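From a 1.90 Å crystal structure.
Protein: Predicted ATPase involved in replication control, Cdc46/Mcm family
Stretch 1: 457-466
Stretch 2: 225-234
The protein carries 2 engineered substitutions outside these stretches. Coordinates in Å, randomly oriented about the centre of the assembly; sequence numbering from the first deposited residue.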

ATOM      1  N   ARG A 457      10.470  13.086  10.793  1.00 18.25           N
ATOM      2  CA  ARG A 457       9.639  11.955  10.358  1.00 18.59           C
ATOM      3  C   ARG A 457       9.032  11.195  11.514  1.00 17.44           C
ATOM      4  O   ARG A 457       7.845  10.848  11.477  1.00 16.79           O
ATOM      5  CB  ARG A 457      10.456  10.981   9.517  1.00 18.73           C
ATOM      6  CG  ARG A 457      10.766  11.491   8.134  1.00 22.78           C
ATOM      7  CD  ARG A 457      11.613  10.457   7.364  1.00 26.89           C
ATOM      8  NE  ARG A 457      12.280  11.113   6.239  1.00 31.36           N
ATOM      9  CZ  ARG A 457      13.596  11.191   6.061  1.00 33.60           C
ATOM     10  NH1 ARG A 457      14.448  10.624   6.907  1.00 32.26           N
ATOM     11  NH2 ARG A 457      14.070  11.832   5.007  1.00 36.28           N
ATOM     12  N   LEU A 458       9.849  10.913  12.532  1.00 16.79           N
ATOM     13  CA  LEU A 458       9.362  10.196  13.707  1.00 17.17           C
ATOM     14  C   LEU A 458       8.321  11.002  14.471  1.00 17.11           C
ATOM     15  O   LEU A 458       7.368  10.427  15.023  1.00 17.41           O
ATOM     16  CB  LEU A 458      10.514   9.815  14.636  1.00 16.75           C
ATOM     17  CG  LEU A 458      11.439   8.684  14.169  1.00 16.44           C
ATOM     18  CD1 LEU A 458      12.819   8.842  14.830  1.00 17.89           C
ATOM     19  CD2 LEU A 458      10.801   7.344  14.552  1.00 17.10           C
ATOM     20  N   ALA A 459       8.529  12.318  14.552  1.00 16.74           N
ATOM     21  CA  ALA A 459       7.555  13.193  15.232  1.00 17.58           C
ATOM     22  C   ALA A 459       6.209  13.272  14.500  1.00 17.37           C
ATOM     23  O   ALA A 459       5.152  13.275  15.141  1.00 17.38           O
ATOM     24  CB  ALA A 459       8.136  14.585  15.444  1.00 17.46           C
ATOM     25  N   LYS A 460       6.252  13.350  13.169  1.00 17.57           N
ATOM     26  CA  LYS A 460       5.043  13.292  12.346  1.00 18.33           C
ATOM     27  C   LYS A 460       4.318  11.950  12.566  1.00 18.03           C
ATOM     28  O   LYS A 460       3.094  11.912  12.720  1.00 17.11           O
ATOM     29  CB  LYS A 460       5.392  13.490  10.868  1.00 18.31           C
ATOM     30  CG  LYS A 460       5.850  14.941  10.499  1.00 18.95           C
ATOM     31  CD  LYS A 460       6.195  15.033   8.999  1.00 20.21           C
ATOM     32  CE  LYS A 460       6.405  16.479   8.525  1.00 21.28           C
ATOM     33  NZ  LYS A 460       7.043  16.480   7.153  1.00 22.91           N
ATOM     34  N   ALA A 461       5.077  10.850  12.573  1.00 17.49           N
ATOM     35  CA  ALA A 461       4.491   9.534  12.838  1.00 17.17           C
ATOM     36  C   ALA A 461       3.786   9.475  14.186  1.00 17.54           C
ATOM     37  O   ALA A 461       2.663   8.944  14.292  1.00 18.24           O
ATOM     38  CB  ALA A 461       5.551   8.430  12.725  1.00 17.47           C
ATOM     39  N   HIS A 462       4.406  10.054  15.220  1.00 17.51           N
ATOM     40  CA  HIS A 462       3.777  10.056  16.526  1.00 17.39           C
ATOM     41  C   HIS A 462       2.508  10.935  16.529  1.00 17.88           C
ATOM     42  O   HIS A 462       1.518  10.603  17.184  1.00 16.99           O
ATOM     43  CB  HIS A 462       4.738  10.463  17.641  1.00 17.26           C
ATOM     44  CG  HIS A 462       4.128  10.342  19.003  1.00 18.57           C
ATOM     45  ND1 HIS A 462       3.832   9.122  19.577  1.00 19.97           N
ATOM     46  CD2 HIS A 462       3.700  11.282  19.876  1.00 17.95           C
ATOM     47  CE1 HIS A 462       3.275   9.316  20.761  1.00 18.12           C
ATOM     48  NE2 HIS A 462       3.180  10.617  20.965  1.00 21.93           N
ATOM     49  N   ALA A 463       2.528  12.043  15.787  1.00 18.00           N
ATOM     50  CA  ALA A 463       1.321  12.878  15.681  1.00 18.92           C
ATOM     51  C   ALA A 463       0.189  12.094  14.993  1.00 19.00           C
ATOM     52  O   ALA A 463      -0.969  12.159  15.421  1.00 19.80           O
ATOM     53  CB  ALA A 463       1.624  14.200  14.957  1.00 18.65           C
ATOM     54  N   ARG A 464       0.510  11.327  13.948  1.00 18.91           N
ATOM     55  CA  ARG A 464      -0.507  10.440  13.340  1.00 20.43           C
ATOM     56  C   ARG A 464      -1.083   9.452  14.360  1.00 20.32           C
ATOM     57  O   ARG A 464      -2.292   9.166  14.370  1.00 19.89           O
ATOM     58  CB  ARG A 464       0.062   9.686  12.123  1.00 20.01           C
ATOM     59  CG  ARG A 464       0.425  10.627  10.979  1.00 21.87           C
ATOM     60  CD  ARG A 464       0.698   9.927   9.641  1.00 22.20           C
ATOM     61  NE  ARG A 464       2.104   9.605   9.599  1.00 33.75           N
ATOM     62  CZ  ARG A 464       3.038  10.312   8.992  1.00 30.60           C
ATOM     63  NH1 ARG A 464       2.748  11.390   8.273  1.00 33.64           N
ATOM     64  NH2 ARG A 464       4.274   9.894   9.078  1.00 35.49           N
ATOM     65  N   MET A 465      -0.208   8.942  15.230  1.00 21.32           N
ATOM     66  CA  MET A 465      -0.584   7.979  16.266  1.00 22.23           C
ATOM     67  C   MET A 465      -1.547   8.572  17.296  1.00 22.71           C
ATOM     68  O   MET A 465      -2.274   7.830  17.981  1.00 23.15           O
ATOM     69  CB  MET A 465       0.680   7.500  16.970  1.00 22.79           C
ATOM     70  CG  MET A 465       0.594   6.159  17.621  1.00 24.92           C
ATOM     71  SD  MET A 465       2.250   5.773  18.243  1.00 23.43           S
ATOM     72  CE  MET A 465       2.884   4.679  17.007  1.00 22.87           C
ATOM     73  N   ARG A 466      -1.531   9.900  17.417  1.00 22.23           N
ATOM     74  CA  ARG A 466      -2.436  10.635  18.307  1.00 22.78           C
ATOM     75  C   ARG A 466      -3.642  11.145  17.531  1.00 22.26           C
ATOM     76  O   ARG A 466      -4.434  11.946  18.061  1.00 22.13           O
ATOM     77  CB  ARG A 466      -1.721  11.856  18.909  1.00 23.23           C
ATOM     78  CG  ARG A 466      -0.604  11.582  19.887  1.00 24.27           C
ATOM     79  CD  ARG A 466      -0.148  12.878  20.579  1.00 24.48           C
ATOM     80  NE  ARG A 466       0.411  13.857  19.639  1.00 25.43           N
ATOM     81  CZ  ARG A 466      -0.237  14.930  19.186  1.00 26.61           C
ATOM     82  NH1 ARG A 466      -1.473  15.194  19.599  1.00 25.49           N
ATOM     83  NH2 ARG A 466       0.351  15.745  18.321  1.00 24.73           N
TER
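Stretch 2 (225-234) LALQLFSCVG

Stretch 1 is helical from Arg 457, continuing a helix that begins earlier in the chain. Stretch 2 enters as the end of another helix, 225-229, and then leaves it through a type I beta turn from Leu 229 to Cys 232. The two helix axes cross at 77° and approach to 8.6 Å. Helix 225-229 therefore lies across stretch 1 rather than along it. The backbones come nearest at Ala 461 and Phe 230, whose CA atoms are 5.0 Å apart.

Leu 458 opens the contact. Its CD2 lies 3.9 Å from CB of Leu 227. Ala 459 and Lys 460 make no contact. Ala 461 points toward stretch 2, and its small side chain permits close packing: its CB is 3.3 Å from O of Leu 227 and 4.1 Å from CB of Phe 230. His 462 offers its CB to CD2 of Leu 227 at 3.6 Å, while the end of its side chain leads away. Leu 227 is a knob in the hole formed by Leu 458, Ala 461, His 462 and Met 465. Ala 463 points away.

Arg 464 supplies the polar link. Its NE donates a very short hydrogen bond, 2.5 Å, to O of Phe 230, and its NH2 adds a weak one to the same O of Phe 230 at 3.2 Å. The guanidinium thus holds the chain where it has left the helix. Val 233 covers one guanidinium face, with its CG1 4.1 Å from NE of Arg 464.

Met 465 closes the contact. Its CG lies over the face of the Phe 230 ring, 3.9 Å from the ring centroid. Its CE reaches CD1 of Phe 230 at 3.2 Å, CD2 of Leu 227 at 3.7 Å and CB of Ala 226 at 3.9 Å. Arg 466 points away.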

ATOM      1  N   LEU A 225       9.685   0.636  15.668  1.00 18.93           N
ATOM      2  CA  LEU A 225       8.840  -0.098  14.730  1.00 18.83           C
ATOM      3  C   LEU A 225       7.385   0.370  14.744  1.00 18.58           C
ATOM      4  O   LEU A 225       6.742   0.396  13.698  1.00 18.62           O
ATOM      5  CB  LEU A 225       8.920  -1.602  14.998  1.00 19.50           C
ATOM      6  CG  LEU A 225      10.328  -2.220  14.988  1.00 23.16           C
ATOM      7  CD1 LEU A 225      10.223  -3.734  14.981  1.00 25.85           C
ATOM      8  CD2 LEU A 225      11.097  -1.790  13.789  1.00 22.74           C
ATOM      9  N   ALA A 226       6.862   0.705  15.928  1.00 17.38           N
ATOM     10  CA  ALA A 226       5.521   1.310  16.016  1.00 17.31           C
ATOM     11  C   ALA A 226       5.437   2.596  15.175  1.00 16.73           C
ATOM     12  O   ALA A 226       4.548   2.752  14.334  1.00 16.37           O
ATOM     13  CB  ALA A 226       5.161   1.600  17.458  1.00 17.22           C
ATOM     14  N   LEU A 227       6.387   3.504  15.372  1.00 16.27           N
ATOM     15  CA  LEU A 227       6.359   4.763  14.633  1.00 16.02           C
ATOM     16  C   LEU A 227       6.628   4.531  13.135  1.00 15.81           C
ATOM     17  O   LEU A 227       6.074   5.209  12.280  1.00 15.21           O
ATOM     18  CB  LEU A 227       7.333   5.774  15.264  1.00 16.06           C
ATOM     19  CG  LEU A 227       6.938   6.238  16.685  1.00 16.86           C
ATOM     20  CD1 LEU A 227       8.088   6.965  17.332  1.00 17.82           C
ATOM     21  CD2 LEU A 227       5.685   7.134  16.672  1.00 17.52           C
ATOM     22  N   GLN A 228       7.470   3.562  12.803  1.00 16.08           N
ATOM     23  CA  GLN A 228       7.607   3.195  11.382  1.00 16.21           C
ATOM     24  C   GLN A 228       6.258   2.835  10.710  1.00 16.18           C
ATOM     25  O   GLN A 228       5.959   3.316   9.612  1.00 14.98           O
ATOM     26  CB  GLN A 228       8.634   2.074  11.182  1.00 16.27           C
ATOM     27  CG  GLN A 228       8.749   1.651   9.709  1.00 16.19           C
ATOM     28  CD  GLN A 228       9.732   0.536   9.516  1.00 16.64           C
ATOM     29  OE1 GLN A 228       9.698  -0.461  10.242  1.00 15.87           O
ATOM     30  NE2 GLN A 228      10.637   0.692   8.538  1.00 16.20           N
ATOM     31  N   LEU A 229       5.441   2.027  11.380  1.00 15.73           N
ATOM     32  CA  LEU A 229       4.102   1.696  10.857  1.00 17.04           C
ATOM     33  C   LEU A 229       3.288   2.951  10.569  1.00 17.22           C
ATOM     34  O   LEU A 229       2.668   3.070   9.517  1.00 16.86           O
ATOM     35  CB  LEU A 229       3.326   0.793  11.825  1.00 16.62           C
ATOM     36  CG  LEU A 229       3.804  -0.673  11.836  1.00 19.25           C
ATOM     37  CD1 LEU A 229       3.234  -1.380  13.080  1.00 20.33           C
ATOM     38  CD2 LEU A 229       3.413  -1.410  10.568  1.00 21.04           C
ATOM     39  N   PHE A 230       3.363   3.909  11.482  1.00 17.46           N
ATOM     40  CA  PHE A 230       2.641   5.178  11.357  1.00 17.75           C
ATOM     41  C   PHE A 230       3.291   6.179  10.387  1.00 18.33           C
ATOM     42  O   PHE A 230       2.822   7.321  10.244  1.00 18.15           O
ATOM     43  CB  PHE A 230       2.411   5.775  12.742  1.00 18.43           C
ATOM     44  CG  PHE A 230       1.256   5.125  13.475  1.00 18.92           C
ATOM     45  CD1 PHE A 230       1.451   3.970  14.234  1.00 19.01           C
ATOM     46  CD2 PHE A 230      -0.031   5.650  13.365  1.00 19.29           C
ATOM     47  CE1 PHE A 230       0.380   3.359  14.882  1.00 19.68           C
ATOM     48  CE2 PHE A 230      -1.106   5.051  14.021  1.00 19.74           C
ATOM     49  CZ  PHE A 230      -0.896   3.906  14.784  1.00 19.93           C
ATOM     50  N   SER A 231       4.353   5.744   9.713  1.00 17.94           N
ATOM     51  CA  SER A 231       4.976   6.573   8.674  1.00 18.63           C
ATOM     52  C   SER A 231       4.609   6.094   7.269  1.00 19.56           C
ATOM     53  O   SER A 231       5.095   6.643   6.277  1.00 20.03           O
ATOM     54  CB  SER A 231       6.493   6.578   8.836  1.00 17.96           C
ATOM     55  OG  SER A 231       7.045   5.399   8.291  1.00 18.16           O
ATOM     56  N   CYS A 232       3.787   5.055   7.182  1.00 20.61           N
ATOM     57  CA  CYS A 232       3.412   4.462   5.903  1.00 22.95           C
ATOM     58  C   CYS A 232       2.457   5.346   5.087  1.00 25.29           C
ATOM     59  O   CYS A 232       1.254   5.117   5.065  1.00 25.93           O
ATOM     60  CB  CYS A 232       2.794   3.080   6.125  1.00 22.19           C
ATOM     61  SG  CYS A 232       4.004   1.821   6.530  1.00 22.23           S
ATOM     62  N   VAL A 233       2.991   6.365   4.434  1.00 28.29           N
ATOM     63  CA  VAL A 233       2.147   7.273   3.638  1.00 30.60           C
ATOM     64  C   VAL A 233       2.793   7.518   2.279  1.00 32.17           C
ATOM     65  O   VAL A 233       3.982   7.268   2.112  1.00 32.34           O
ATOM     66  CB  VAL A 233       1.846   8.621   4.371  1.00 30.34           C
ATOM     67  CG1 VAL A 233       1.245   8.402   5.775  1.00 31.07           C
ATOM     68  CG2 VAL A 233       3.067   9.459   4.475  1.00 31.06           C
ATOM     69  N   GLY A 234       2.008   8.008   1.317  1.00 34.26           N
ATOM     70  CA  GLY A 234       2.481   8.253  -0.054  1.00 36.35           C
ATOM     71  C   GLY A 234       3.548   9.329  -0.173  1.00 37.83           C
ATOM     72  O   GLY A 234       4.519   9.176  -0.940  1.00 38.30           O
TER